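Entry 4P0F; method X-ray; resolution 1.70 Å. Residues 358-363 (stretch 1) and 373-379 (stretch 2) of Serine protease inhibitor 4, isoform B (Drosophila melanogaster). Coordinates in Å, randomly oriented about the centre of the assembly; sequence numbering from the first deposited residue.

Stretch 1 (358-363) HPFTYV
Stretch 2, residues 373-379: FWGSVVR

Strands 360-363 and 373-377 run antiparallel, their axes 4.7 Å apart at closest and 165° between directions. All strand residues have extended phi/psi. Pro359 (-58/140) leads in from a loop; its CA lies 3.1 Å from Val377 O, a CA-H...O contact.

Phe360 and Val377 form a hydrogen-bonded pair, CA to CA 5.4 Å. Phe360 N donates to Val377 O (3.1 Å), and Val377 N to Phe360 O (2.9 Å). The Phe360 ring (chi1 p, chi2 89°) leans toward the partner strand, so Val377 CB sits over its face, 3.9 Å from the centroid. Val377 is t.

Thr361 faces Ser376 in a non-hydrogen-bonded pair. Thr361, rotamer t, turns OG1 to donate to Gly375 O at 2.9 Å. Gly375 O also accepts from Tyr362 N, at 2.9 Å.

Tyr362 pairs with Gly375; Gly375 N returns a bond to Tyr362 O at 2.9 Å. The Tyr362 ring (p, chi2 84°) covers the glycine, whose CA lies 3.8 Å from the ring centroid. An ideal CB on Gly375 would lie 2.3 Å from Tyr362 OH, a clash. One water lies 2.6 Å from both Tyr362 OH and Ser376 O, donating to the latter.

Val363 (t) opposes Trp374 (t, chi2 -61°), CA to CA 4.4 Å. Val363 CG2 rests 3.7 Å from the centroid of the Trp374 six-membered ring, over its face.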

# COMPACT_ATOMS: atom_id res chain seq x y z
N HIS A 358 8.89 -16.12 -14.34
CA HIS A 358 7.49 -16.22 -14.72
C HIS A 358 6.72 -15.53 -13.60
O HIS A 358 7.33 -15.11 -12.62
CB HIS A 358 7.08 -17.69 -14.94
CG HIS A 358 7.24 -18.57 -13.74
ND1 HIS A 358 8.28 -19.46 -13.59
CD2 HIS A 358 6.46 -18.72 -12.64
CE1 HIS A 358 8.15 -20.11 -12.45
NE2 HIS A 358 7.05 -19.68 -11.85
N PRO A 359 5.39 -15.34 -13.76
CA PRO A 359 4.70 -14.44 -12.84
C PRO A 359 4.81 -14.80 -11.36
O PRO A 359 4.75 -15.98 -10.99
CB PRO A 359 3.24 -14.51 -13.32
CG PRO A 359 3.38 -14.74 -14.78
CD PRO A 359 4.54 -15.70 -14.91
N PHE A 360 4.97 -13.78 -10.53
CA PHE A 360 5.17 -13.96 -9.10
C PHE A 360 4.54 -12.82 -8.31
O PHE A 360 4.14 -11.79 -8.87
CB PHE A 360 6.66 -14.08 -8.75
CG PHE A 360 7.50 -12.88 -9.13
CD1 PHE A 360 7.68 -11.82 -8.24
CD2 PHE A 360 8.15 -12.83 -10.35
CE1 PHE A 360 8.46 -10.73 -8.59
CE2 PHE A 360 8.93 -11.75 -10.70
CZ PHE A 360 9.08 -10.70 -9.81
N THR A 361 4.40 -13.04 -7.00
CA THR A 361 3.90 -12.01 -6.11
C THR A 361 5.03 -11.64 -5.16
O THR A 361 5.97 -12.40 -4.94
CB THR A 361 2.62 -12.47 -5.36
OG1 THR A 361 2.15 -11.41 -4.51
CG2 THR A 361 2.89 -13.66 -4.52
N TYR A 362 4.97 -10.42 -4.63
CA TYR A 362 6.02 -9.93 -3.75
C TYR A 362 5.43 -9.01 -2.69
O TYR A 362 4.36 -8.41 -2.87
CB TYR A 362 7.12 -9.21 -4.55
CG TYR A 362 6.64 -7.99 -5.28
CD1 TYR A 362 6.55 -6.77 -4.64
CD2 TYR A 362 6.22 -8.06 -6.61
CE1 TYR A 362 6.09 -5.64 -5.29
CE2 TYR A 362 5.76 -6.94 -7.27
CZ TYR A 362 5.69 -5.73 -6.60
OH TYR A 362 5.22 -4.61 -7.25
N VAL A 363 6.14 -8.93 -1.57
CA VAL A 363 5.74 -8.13 -0.43
C VAL A 363 6.98 -7.47 0.16
O VAL A 363 8.00 -8.12 0.35
CB VAL A 363 5.07 -8.98 0.67
CG1 VAL A 363 4.43 -8.06 1.73
CG2 VAL A 363 4.05 -9.92 0.08
N PHE A 373 4.29 -2.73 1.29
CA PHE A 373 3.93 -2.78 -0.12
C PHE A 373 3.65 -4.23 -0.51
O PHE A 373 4.23 -5.16 0.06
CB PHE A 373 5.04 -2.21 -1.02
CG PHE A 373 5.27 -0.75 -0.86
CD1 PHE A 373 6.10 -0.28 0.14
CD2 PHE A 373 4.67 0.16 -1.70
CE1 PHE A 373 6.32 1.07 0.30
CE2 PHE A 373 4.89 1.51 -1.54
CZ PHE A 373 5.70 1.96 -0.54
N TRP A 374 2.78 -4.39 -1.49
CA TRP A 374 2.36 -5.70 -1.96
C TRP A 374 2.12 -5.59 -3.46
O TRP A 374 1.55 -4.61 -3.93
CB TRP A 374 1.08 -6.13 -1.24
CG TRP A 374 0.76 -7.58 -1.29
CD1 TRP A 374 0.52 -8.32 -2.41
CD2 TRP A 374 0.60 -8.47 -0.17
NE1 TRP A 374 0.25 -9.62 -2.05
CE2 TRP A 374 0.29 -9.73 -0.69
CE3 TRP A 374 0.71 -8.31 1.21
CZ2 TRP A 374 0.08 -10.84 0.13
CZ3 TRP A 374 0.49 -9.41 2.02
CH2 TRP A 374 0.19 -10.66 1.48
N GLY A 375 2.57 -6.58 -4.23
CA GLY A 375 2.35 -6.52 -5.66
C GLY A 375 2.50 -7.82 -6.40
O GLY A 375 2.79 -8.87 -5.81
N SER A 376 2.27 -7.72 -7.70
CA SER A 376 2.37 -8.82 -8.65
C SER A 376 3.20 -8.42 -9.85
O SER A 376 3.11 -7.28 -10.31
CB SER A 376 0.99 -9.23 -9.16
OG SER A 376 0.24 -9.89 -8.18
N VAL A 377 3.97 -9.36 -10.37
CA VAL A 377 4.57 -9.21 -11.69
C VAL A 377 3.92 -10.26 -12.58
O VAL A 377 4.14 -11.45 -12.39
CB VAL A 377 6.09 -9.38 -11.67
CG1 VAL A 377 6.65 -9.26 -13.09
CG2 VAL A 377 6.72 -8.32 -10.78
N VAL A 378 3.13 -9.80 -13.54
CA VAL A 378 2.37 -10.71 -14.39
C VAL A 378 2.81 -10.63 -15.84
O VAL A 378 2.87 -11.63 -16.54
CB VAL A 378 0.86 -10.41 -14.30
CG1 VAL A 378 0.06 -11.33 -15.21
CG2 VAL A 378 0.38 -10.55 -12.86
N ARG A 379 3.12 -9.42 -16.28
CA ARG A 379 3.54 -9.19 -17.65
C ARG A 379 4.75 -8.29 -17.65
O ARG A 379 4.74 -7.25 -17.01
CB ARG A 379 2.42 -8.54 -18.47
CG ARG A 379 1.15 -9.37 -18.58
CD ARG A 379 0.10 -8.65 -19.42
NE ARG A 379 -1.16 -9.39 -19.46
CZ ARG A 379 -2.20 -9.05 -20.21
NH1 ARG A 379 -2.14 -7.99 -21.00
NH2 ARG A 379 -3.31 -9.78 -20.18
O HOH W 1 4.06 -4.95 -9.56